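Local coordinates for malonyl acyl carrier protein transacylase (Streptococcus pneumoniae, PDB 3IM8), which probably transfers the malonyl group from malonyl-CoA to holo acyl carrier protein, supplying malonyl-ACP for fatty acid synthesis, at residues A[198-211]-A[242-254]. Residues are numbered along the deposited sequence; the frame is centred on the assembly and turned at random.
With ACT (acetate ion), chain B.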
# COMPACT_ATOMS: atom_id res chain seq x y z
N PHE A 198 7.53 -7.85 -5.72
CA PHE A 198 6.35 -8.10 -4.89
C PHE A 198 5.11 -8.20 -5.79
O PHE A 198 5.07 -7.60 -6.89
CB PHE A 198 6.17 -6.93 -3.90
CG PHE A 198 7.26 -6.78 -2.87
CD1 PHE A 198 7.36 -5.61 -2.15
CD2 PHE A 198 8.14 -7.81 -2.58
CE1 PHE A 198 8.32 -5.45 -1.13
CE2 PHE A 198 9.12 -7.67 -1.59
CZ PHE A 198 9.22 -6.48 -0.86
N HIS A 199 4.09 -8.94 -5.34
CA HIS A 199 2.79 -9.06 -6.05
C HIS A 199 2.89 -9.90 -7.35
O HIS A 199 2.14 -9.70 -8.32
CB HIS A 199 2.06 -7.71 -6.23
CG HIS A 199 2.08 -6.84 -5.00
ND1 HIS A 199 1.28 -7.09 -3.90
CD2 HIS A 199 2.81 -5.75 -4.69
CE1 HIS A 199 1.52 -6.19 -2.96
NE2 HIS A 199 2.45 -5.36 -3.42
N THR A 200 3.81 -10.90 -7.30
CA THR A 200 3.99 -11.96 -8.31
C THR A 200 4.15 -13.32 -7.56
O THR A 200 4.39 -13.34 -6.33
CB THR A 200 5.25 -11.69 -9.20
OG1 THR A 200 6.46 -12.00 -8.50
CG2 THR A 200 5.29 -10.21 -9.71
N SER A 201 4.03 -14.44 -8.28
CA SER A 201 4.27 -15.79 -7.68
C SER A 201 5.62 -15.97 -7.00
O SER A 201 5.78 -16.86 -6.15
CB SER A 201 4.14 -16.87 -8.73
OG SER A 201 3.42 -16.33 -9.82
N LEU A 202 6.60 -15.14 -7.34
CA LEU A 202 7.91 -15.22 -6.66
C LEU A 202 7.70 -15.10 -5.17
O LEU A 202 8.51 -15.60 -4.38
CB LEU A 202 8.89 -14.18 -7.17
CG LEU A 202 9.20 -14.44 -8.65
CD1 LEU A 202 9.66 -13.19 -9.38
CD2 LEU A 202 10.18 -15.63 -8.82
N LEU A 203 6.59 -14.48 -4.77
CA LEU A 203 6.36 -14.26 -3.34
C LEU A 203 5.57 -15.37 -2.67
O LEU A 203 5.23 -15.26 -1.49
CB LEU A 203 5.70 -12.89 -3.08
CG LEU A 203 6.84 -11.87 -2.92
CD1 LEU A 203 7.66 -11.71 -4.23
CD2 LEU A 203 6.33 -10.54 -2.42
N GLU A 204 5.29 -16.44 -3.41
CA GLU A 204 4.55 -17.60 -2.87
C GLU A 204 5.15 -18.14 -1.56
O GLU A 204 4.42 -18.33 -0.60
CB GLU A 204 4.33 -18.70 -3.95
CG GLU A 204 3.01 -19.52 -3.78
CD GLU A 204 3.12 -20.57 -2.67
OE1 GLU A 204 2.11 -21.09 -2.17
OE2 GLU A 204 4.24 -20.89 -2.29
N PRO A 205 6.48 -18.33 -1.50
CA PRO A 205 7.09 -18.66 -0.20
C PRO A 205 6.76 -17.66 0.94
O PRO A 205 6.46 -18.06 2.09
CB PRO A 205 8.61 -18.65 -0.49
CG PRO A 205 8.73 -18.97 -1.98
CD PRO A 205 7.46 -18.38 -2.62
N ALA A 206 6.82 -16.36 0.63
CA ALA A 206 6.43 -15.36 1.61
C ALA A 206 4.98 -15.62 2.09
O ALA A 206 4.70 -15.69 3.31
CB ALA A 206 6.62 -13.92 1.06
N SER A 207 4.07 -15.81 1.12
CA SER A 207 2.64 -15.94 1.39
C SER A 207 2.28 -17.13 2.31
O SER A 207 1.27 -17.08 3.05
CB SER A 207 1.85 -15.99 0.10
OG SER A 207 1.96 -17.26 -0.46
N GLN A 208 3.12 -18.17 2.27
CA GLN A 208 2.96 -19.38 3.11
C GLN A 208 3.25 -19.11 4.54
O GLN A 208 2.53 -19.58 5.43
CB GLN A 208 3.88 -20.52 2.64
CG GLN A 208 3.36 -21.30 1.44
CD GLN A 208 2.24 -22.28 1.83
OE1 GLN A 208 1.07 -21.89 1.97
NE2 GLN A 208 2.61 -23.58 2.00
N LYS A 209 4.32 -18.36 4.77
CA LYS A 209 4.69 -18.00 6.11
C LYS A 209 3.64 -17.03 6.66
O LYS A 209 3.30 -17.07 7.84
CB LYS A 209 6.08 -17.36 6.12
CG LYS A 209 7.31 -18.35 6.09
CD LYS A 209 8.62 -17.64 6.54
CE LYS A 209 9.90 -18.52 6.40
NZ LYS A 209 9.90 -19.75 7.32
N LEU A 210 3.09 -16.17 5.78
CA LEU A 210 2.24 -15.10 6.24
C LEU A 210 0.92 -15.75 6.59
O LEU A 210 0.30 -15.39 7.57
CB LEU A 210 2.05 -14.00 5.19
CG LEU A 210 1.11 -12.78 5.44
CD1 LEU A 210 1.61 -11.92 6.56
CD2 LEU A 210 1.03 -11.96 4.22
N ALA A 211 0.54 -16.79 5.83
CA ALA A 211 -0.72 -17.51 6.09
C ALA A 211 -0.74 -18.20 7.47
O ALA A 211 -1.76 -18.14 8.19
CB ALA A 211 -1.06 -18.48 4.94
N GLN A 242 -7.28 -15.16 4.04
CA GLN A 242 -7.13 -15.78 2.73
C GLN A 242 -6.70 -14.70 1.72
O GLN A 242 -5.87 -14.94 0.85
CB GLN A 242 -8.45 -16.42 2.25
CG GLN A 242 -8.30 -17.57 1.25
CD GLN A 242 -8.57 -17.23 -0.25
OE1 GLN A 242 -9.23 -16.22 -0.59
NE2 GLN A 242 -8.08 -18.11 -1.15
N LEU A 243 -7.32 -13.53 1.84
CA LEU A 243 -7.06 -12.45 0.90
C LEU A 243 -5.68 -11.80 1.15
O LEU A 243 -4.98 -11.45 0.21
CB LEU A 243 -8.21 -11.42 0.92
CG LEU A 243 -9.52 -11.85 0.25
CD1 LEU A 243 -10.74 -10.92 0.57
CD2 LEU A 243 -9.41 -12.00 -1.26
N LEU A 244 -5.30 -11.64 2.43
CA LEU A 244 -4.01 -11.06 2.75
C LEU A 244 -2.88 -12.03 2.36
O LEU A 244 -1.81 -11.62 1.90
CB LEU A 244 -3.95 -10.68 4.21
CG LEU A 244 -4.89 -9.52 4.54
CD1 LEU A 244 -4.92 -9.39 6.00
CD2 LEU A 244 -4.48 -8.20 3.84
N THR A 245 -3.15 -13.31 2.55
CA THR A 245 -2.29 -14.35 2.05
C THR A 245 -1.99 -14.20 0.57
O THR A 245 -0.84 -14.21 0.21
CB THR A 245 -2.86 -15.72 2.38
OG1 THR A 245 -2.74 -15.90 3.78
CG2 THR A 245 -2.09 -16.82 1.62
N ARG A 246 -3.01 -14.04 -0.27
CA ARG A 246 -2.82 -13.87 -1.73
C ARG A 246 -2.28 -12.49 -2.12
O ARG A 246 -1.55 -12.37 -3.11
CB ARG A 246 -4.10 -14.18 -2.50
CG ARG A 246 -4.50 -15.68 -2.34
CD ARG A 246 -5.51 -16.10 -3.39
NE ARG A 246 -6.78 -15.42 -3.21
CZ ARG A 246 -7.39 -14.65 -4.12
NH1 ARG A 246 -6.86 -14.40 -5.30
NH2 ARG A 246 -8.55 -14.11 -3.83
N GLN A 247 -2.65 -11.46 -1.36
CA GLN A 247 -2.26 -10.10 -1.69
C GLN A 247 -0.77 -9.92 -2.00
O GLN A 247 -0.44 -9.18 -2.94
CB GLN A 247 -2.68 -9.11 -0.59
CG GLN A 247 -2.46 -7.65 -0.91
CD GLN A 247 -1.88 -6.90 0.31
OE1 GLN A 247 -0.99 -7.42 1.02
NE2 GLN A 247 -2.38 -5.69 0.56
N VAL A 248 0.11 -10.60 -1.25
CA VAL A 248 1.59 -10.46 -1.40
C VAL A 248 2.11 -11.07 -2.72
O VAL A 248 3.16 -10.69 -3.24
CB VAL A 248 2.41 -10.89 -0.10
CG1 VAL A 248 2.05 -10.04 1.12
CG2 VAL A 248 2.22 -12.37 0.25
N LYS A 249 1.33 -11.98 -3.29
CA LYS A 249 1.74 -12.70 -4.50
C LYS A 249 0.81 -12.46 -5.69
O LYS A 249 0.98 -13.10 -6.71
CB LYS A 249 1.89 -14.21 -4.19
CG LYS A 249 0.53 -14.91 -3.91
CD LYS A 249 0.64 -16.41 -3.69
CE LYS A 249 -0.50 -16.84 -2.79
NZ LYS A 249 -0.71 -18.28 -2.92
N GLU A 250 -0.19 -11.58 -5.56
CA GLU A 250 -1.10 -11.25 -6.70
C GLU A 250 -1.16 -9.73 -7.01
O GLU A 250 -0.76 -8.92 -6.15
CB GLU A 250 -2.50 -11.82 -6.41
CG GLU A 250 -2.50 -13.33 -6.45
CD GLU A 250 -3.86 -13.95 -6.30
OE1 GLU A 250 -4.88 -13.36 -6.72
OE2 GLU A 250 -3.90 -15.06 -5.76
N PRO A 251 -1.63 -9.33 -8.21
CA PRO A 251 -1.64 -7.89 -8.58
C PRO A 251 -2.45 -7.03 -7.59
O PRO A 251 -3.48 -7.44 -7.11
CB PRO A 251 -2.26 -7.87 -9.98
CG PRO A 251 -2.10 -9.27 -10.51
CD PRO A 251 -2.08 -10.19 -9.34
N VAL A 252 -1.93 -5.85 -7.25
CA VAL A 252 -2.72 -4.77 -6.61
C VAL A 252 -3.52 -3.94 -7.64
O VAL A 252 -2.99 -3.32 -8.55
CB VAL A 252 -1.81 -3.88 -5.76
CG1 VAL A 252 -2.60 -2.69 -5.17
CG2 VAL A 252 -1.15 -4.68 -4.64
N ARG A 253 -4.83 -3.96 -7.49
CA ARG A 253 -5.71 -3.41 -8.52
C ARG A 253 -6.28 -2.11 -7.98
O ARG A 253 -7.41 -2.07 -7.45
CB ARG A 253 -6.79 -4.43 -8.92
CG ARG A 253 -6.23 -5.66 -9.59
CD ARG A 253 -7.35 -6.66 -10.00
NE ARG A 253 -6.77 -7.80 -10.72
CZ ARG A 253 -6.49 -7.84 -12.04
NH1 ARG A 253 -6.75 -6.80 -12.85
NH2 ARG A 253 -5.95 -8.94 -12.56
N PHE A 254 -5.46 -1.06 -8.09
CA PHE A 254 -5.82 0.22 -7.47
C PHE A 254 -6.98 0.93 -8.20
O PHE A 254 -7.96 1.28 -7.55
CB PHE A 254 -4.60 1.16 -7.30
CG PHE A 254 -4.91 2.42 -6.51
CD1 PHE A 254 -5.04 3.65 -7.17
CD2 PHE A 254 -5.10 2.36 -5.12
CE1 PHE A 254 -5.32 4.80 -6.47
CE2 PHE A 254 -5.43 3.52 -4.38
CZ PHE A 254 -5.53 4.76 -5.06
C ACT B . 4.61 -3.56 -0.68
O ACT B . 4.03 -4.27 -1.59
OXT ACT B . 4.40 -3.76 0.64
CH3 ACT B . 5.52 -2.53 -1.32
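His199 ND1 donates to the backbone O of Gln247 at 2.9 Å, nearly in the plane of the imidazole, with an N-H...O angle of 156°. At the other end of the ring, NE2 donates to an acetate oxygen at 2.7 Å. The in-plane bond at ND1 helps to fix the rotation of the ring; the acetate adds a second bond in this crystal. The backbone is tied as well: His199 N donates a hydrogen bond to Val248 O. CG of His199 stands anti to its own carbonyl carbon (chi1 -44°), which swings the imidazole over Val252. There Val252 CG2 makes a CH-pi contact with one face, 3.6 Å from the ring centroid.

Farther along, helix 204-211 runs nearly antiparallel to helix 242-247, their axes 8.6 Å apart at closest approach. Ser207 faces the neighbouring helix, and its CB rests 3.2 Å from Thr245 O. Its OG turns back to Glu204 O, on a lone pair in the carbonyl plane. Both methyls of Val248 touch helix 204-211: CG2 meets Ser207 CB, and CG1 meets Leu210 CD2 at 3.8 Å. Ala211 CB sits against Thr245 OG1, which hydrogen-bonds to Ala241 O. The extended Lys249 chain lies alongside Glu204, and its CE passes Ser207 OG at 3.4 Å. Glu204 OE1 and Lys249 NZ remain too far apart for a salt bridge, so their attraction is probably modest.

Gln247 also reaches the site through its side chain, with NE2 hydrogen-bonded to Ser90 O and OE1 to Arg115. The acetate, probably from the crystallisation liquor, is hydrogen-bonded to Ser90 OG and Arg115 as well. Ser90 and His199 are the predicted active-site residues. A histidine oriented by a backbone carbonyl at ND1, with NE2 directed to the nucleophile site, is characteristic of the Ser-His active site of FabD-type acyltransferases.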